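Local coordinates for ESX-5 secretion-associated protein EspG5 (Mycobacterium marinum, PDB 6VJ5) that acts as a specific cytoplasmic chaperone for cognate PE/PPE proteins, prevents aggregation of PE/PPE dimers and is required for secretion of LipY and PE31/PPE18, at residues I169-V174 against A269-T274; A210-A215 against G250-Y255. All coordinates share one frame; numbering follows the deposited sequence.

Contact 1 of 2, residues I169-V174 against A269-T274; sequences INAVNV and AICPAT
Ile169 reaches across onto the backbone between Cys271 and Pro272, its CD1 pressed 3.4 Å from the carbonyl carbon C of Cys271. Its CG1 sits between the backbone N and the carbonyl carbon (chi1 78°) and lies over the proline ring, 3.7 Å from Pro272 CD. The same CD1 also fills the hollow beside Ile270 CG2. Farther along, the segments join as antiparallel strands: Val172 and Ile270 form a hydrogen-bonded pair, with Val172 N to Ile270 O at 3.0 Å and a straighter return bond, Ile270 N to Val172 O at 2.8 Å. Ile270 O also receives a CA-H...O contact from Ala171 CA. On the face that carries Val172 and Ile270, these two side chains lie side by side, while Val174 CG2 closes on Ile270 CD1 at 3.9 Å. On the other face Asn173 OD1 leans over Ala269 CB at 3.5 Å. Strand 172-175 is one of the two outermost strands of the large antiparallel sheet, counted within this chain. Beyond strand 267-272 comes strand 250-256; helix 206-217 packs on Ile169 and Ile270 through Thr208, and helix 275-286 touches Cys271 and Pro272 through Leu277.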
# COMPACT_ATOMS: atom_id res chain seq x y z
N ILE C 169 44.98 18.61 6.78
CA ILE C 169 45.33 17.54 5.85
C ILE C 169 45.81 18.16 4.55
O ILE C 169 45.58 19.33 4.26
CB ILE C 169 44.16 16.57 5.59
CG1 ILE C 169 43.16 17.19 4.62
CG2 ILE C 169 43.45 16.23 6.89
CD1 ILE C 169 42.24 16.17 3.99
N ASN C 170 46.43 17.32 3.72
CA ASN C 170 46.93 17.71 2.41
C ASN C 170 45.98 17.16 1.35
O ASN C 170 45.88 15.94 1.16
CB ASN C 170 48.35 17.20 2.20
CG ASN C 170 49.25 17.49 3.38
OD1 ASN C 170 49.48 16.63 4.23
ND2 ASN C 170 49.78 18.71 3.44
N ALA C 171 45.30 18.06 0.64
CA ALA C 171 44.35 17.66 -0.39
C ALA C 171 45.01 16.68 -1.36
O ALA C 171 46.20 16.79 -1.66
CB ALA C 171 43.84 18.89 -1.13
N VAL C 172 44.22 15.72 -1.84
CA VAL C 172 44.74 14.71 -2.76
C VAL C 172 43.57 14.07 -3.47
O VAL C 172 42.44 14.05 -2.95
CB VAL C 172 45.61 13.68 -2.00
CG1 VAL C 172 44.82 13.01 -0.88
CG2 VAL C 172 46.20 12.65 -2.95
N ASN C 173 43.82 13.58 -4.67
CA ASN C 173 42.87 12.79 -5.45
C ASN C 173 43.39 11.36 -5.52
O ASN C 173 44.56 11.14 -5.85
CB ASN C 173 42.71 13.35 -6.86
CG ASN C 173 42.16 14.76 -6.87
OD1 ASN C 173 41.22 15.08 -6.15
ND2 ASN C 173 42.75 15.61 -7.70
N VAL C 174 42.52 10.40 -5.23
CA VAL C 174 42.90 8.99 -5.26
C VAL C 174 41.91 8.20 -6.11
O VAL C 174 40.74 8.60 -6.22
CB VAL C 174 42.99 8.41 -3.84
CG1 VAL C 174 44.08 9.11 -3.05
CG2 VAL C 174 41.65 8.54 -3.13
N ALA C 269 38.19 12.98 -4.24
CA ALA C 269 38.94 14.09 -3.68
C ALA C 269 38.86 14.04 -2.17
O ALA C 269 37.77 13.93 -1.60
CB ALA C 269 38.39 15.42 -4.19
N ILE C 270 40.02 14.08 -1.52
CA ILE C 270 40.11 14.12 -0.06
C ILE C 270 40.69 15.49 0.29
O ILE C 270 41.82 15.80 -0.07
CB ILE C 270 40.99 12.99 0.49
CG1 ILE C 270 40.47 11.64 -0.02
CG2 ILE C 270 40.98 13.02 2.01
CD1 ILE C 270 41.41 10.49 0.25
N CYS C 271 39.90 16.30 0.99
CA CYS C 271 40.18 17.71 1.17
C CYS C 271 39.88 18.14 2.59
O CYS C 271 39.07 17.51 3.27
CB CYS C 271 39.35 18.56 0.20
SG CYS C 271 39.72 18.29 -1.55
N PRO C 272 40.55 19.19 3.07
CA PRO C 272 40.10 19.82 4.32
C PRO C 272 38.84 20.63 4.06
O PRO C 272 38.73 21.31 3.04
CB PRO C 272 41.28 20.71 4.72
CG PRO C 272 41.92 21.07 3.41
CD PRO C 272 41.72 19.87 2.49
N ALA C 273 37.90 20.54 4.99
CA ALA C 273 36.59 21.15 4.79
C ALA C 273 36.63 22.67 4.92
O ALA C 273 35.91 23.24 5.75
CB ALA C 273 35.58 20.57 5.78
N THR C 274 37.44 23.33 4.10
CA THR C 274 37.46 24.78 4.09
C THR C 274 36.16 25.31 3.48
O THR C 274 35.58 24.67 2.60
CB THR C 274 38.64 25.33 3.29
OG1 THR C 274 38.50 24.95 1.91
CG2 THR C 274 39.95 24.79 3.84

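Contact 2 of 2, residues A210-A215 against G250-Y255; sequences AALGQA and GRIALY
Ile252 pushes its CD1 against the flank of helix 206-217, where the methyl overlaps the peptide group that links Ala211 to Leu212. This is helix-on-sheet packing in the EspG fold: the helix lies across one face of the large antiparallel sheet, and its 210-215 segment runs at 92° to strand 250-255, with axes 8.9 Å apart. Three helix residues touch the isoleucine tip. Ala211 CB is 3.8 Å from Ile252 CD1 and Ala215 CB, one helical turn later, is 4.1 Å from the same methyl, which therefore rests between two small side chains on the sheet-facing side of the helix. Leu212 is the third. Its CG stands anti to the backbone N (chi1 -160°), and the leucine side chain crosses that of the isoleucine at about a right angle. Leu212 CD1 is shared, touching both Ile252 CD1 and Leu254 CD2 at the same 4.2 Å, so it bridges two residues on one face of the strand. All five touching residues are buried, and their side chains are wholly apolar. Leu254 also packs on an apolar side chain of another protein chain, which places this end of the contact close to a chain interface. Within the two segments, the nearest atoms to Ile252 CD1 belong to the helix backbone, Ala211 C and O, both at 3.5 Å.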
# COMPACT_ATOMS: atom_id res chain seq x y z
N ALA C 210 45.90 10.10 9.39
CA ALA C 210 45.53 10.18 10.80
C ALA C 210 44.17 10.84 10.98
O ALA C 210 43.34 10.36 11.77
CB ALA C 210 46.61 10.94 11.58
N ALA C 211 43.92 11.95 10.28
CA ALA C 211 42.64 12.63 10.43
C ALA C 211 41.51 11.81 9.82
O ALA C 211 40.41 11.74 10.38
CB ALA C 211 42.69 14.02 9.78
N LEU C 212 41.76 11.17 8.68
CA LEU C 212 40.75 10.32 8.06
C LEU C 212 40.35 9.19 8.99
O LEU C 212 39.16 8.94 9.22
CB LEU C 212 41.28 9.79 6.74
CG LEU C 212 40.28 9.29 5.70
CD1 LEU C 212 39.25 10.32 5.36
CD2 LEU C 212 41.07 8.88 4.46
N GLY C 213 41.33 8.48 9.55
CA GLY C 213 41.02 7.39 10.45
C GLY C 213 40.15 7.84 11.61
O GLY C 213 39.27 7.10 12.06
N GLN C 214 40.37 9.05 12.10
CA GLN C 214 39.57 9.57 13.21
C GLN C 214 38.15 9.88 12.76
O GLN C 214 37.19 9.56 13.46
CB GLN C 214 40.25 10.81 13.79
CG GLN C 214 41.46 10.48 14.65
CD GLN C 214 42.51 11.58 14.64
OE1 GLN C 214 42.24 12.72 14.24
NE2 GLN C 214 43.71 11.25 15.08
N ALA C 215 38.00 10.50 11.59
CA ALA C 215 36.67 10.86 11.10
C ALA C 215 35.86 9.61 10.76
O ALA C 215 34.65 9.57 11.00
CB ALA C 215 36.79 11.78 9.89
N GLY C 250 39.69 17.29 13.04
CA GLY C 250 39.02 18.31 12.27
C GLY C 250 38.04 17.73 11.27
O GLY C 250 37.83 16.52 11.18
N ARG C 251 37.44 18.64 10.51
CA ARG C 251 36.39 18.31 9.56
C ARG C 251 36.97 18.07 8.18
O ARG C 251 37.69 18.92 7.64
CB ARG C 251 35.36 19.44 9.51
CG ARG C 251 34.20 19.18 8.55
CD ARG C 251 33.16 20.28 8.68
NE ARG C 251 32.53 20.27 10.00
CZ ARG C 251 31.97 21.33 10.57
NH1 ARG C 251 31.98 22.50 9.94
NH2 ARG C 251 31.41 21.22 11.77
N ILE C 252 36.62 16.93 7.59
CA ILE C 252 37.13 16.51 6.29
C ILE C 252 35.99 16.48 5.29
O ILE C 252 34.83 16.22 5.64
CB ILE C 252 37.81 15.12 6.38
CG1 ILE C 252 38.85 15.12 7.51
CG2 ILE C 252 38.44 14.75 5.05
CD1 ILE C 252 39.56 13.78 7.69
N ALA C 253 36.33 16.73 4.03
CA ALA C 253 35.37 16.72 2.93
C ALA C 253 35.82 15.69 1.90
O ALA C 253 36.98 15.69 1.48
CB ALA C 253 35.25 18.09 2.27
N LEU C 254 34.89 14.84 1.48
CA LEU C 254 35.15 13.81 0.48
C LEU C 254 34.12 13.93 -0.64
O LEU C 254 32.93 14.11 -0.38
CB LEU C 254 35.07 12.41 1.09
CG LEU C 254 35.95 12.17 2.32
CD1 LEU C 254 35.35 11.07 3.18
CD2 LEU C 254 37.36 11.80 1.88
N TYR C 255 34.59 13.82 -1.87
CA TYR C 255 33.66 13.87 -3.00
C TYR C 255 34.37 13.42 -4.26
O TYR C 255 35.59 13.56 -4.39
CB TYR C 255 33.10 15.28 -3.19
CG TYR C 255 34.16 16.31 -3.51
CD1 TYR C 255 34.56 16.53 -4.83
CD2 TYR C 255 34.76 17.06 -2.51
CE1 TYR C 255 35.52 17.47 -5.13
CE2 TYR C 255 35.73 18.01 -2.81
CZ TYR C 255 36.10 18.20 -4.13
OH TYR C 255 37.06 19.13 -4.44

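Overall arrangement
Both contacts belong to the same end of the large antiparallel sheet, with centres about 9 Å apart. Contact 1 joins its last two strands edge to edge and is only partly buried, mixing backbone hydrogen bonds with apolar contacts; contact 2 is fully buried, sets a helix on the sheet face and relies on apolar packing, of side chains together and of a methyl on the helix backbone. Neighbouring strands 250-256 and 267-272 connect them: Cys271 O lies 2.9 Å from Ala253 N, a probable hydrogen bond, and Ile270 CG1 packs on Leu254 CD2. Helix 206-217 serves both, since Ile169 of contact 1 also touches Ala211 of contact 2. Along the chain, contact 2 is nested within the loop closed by contact 1.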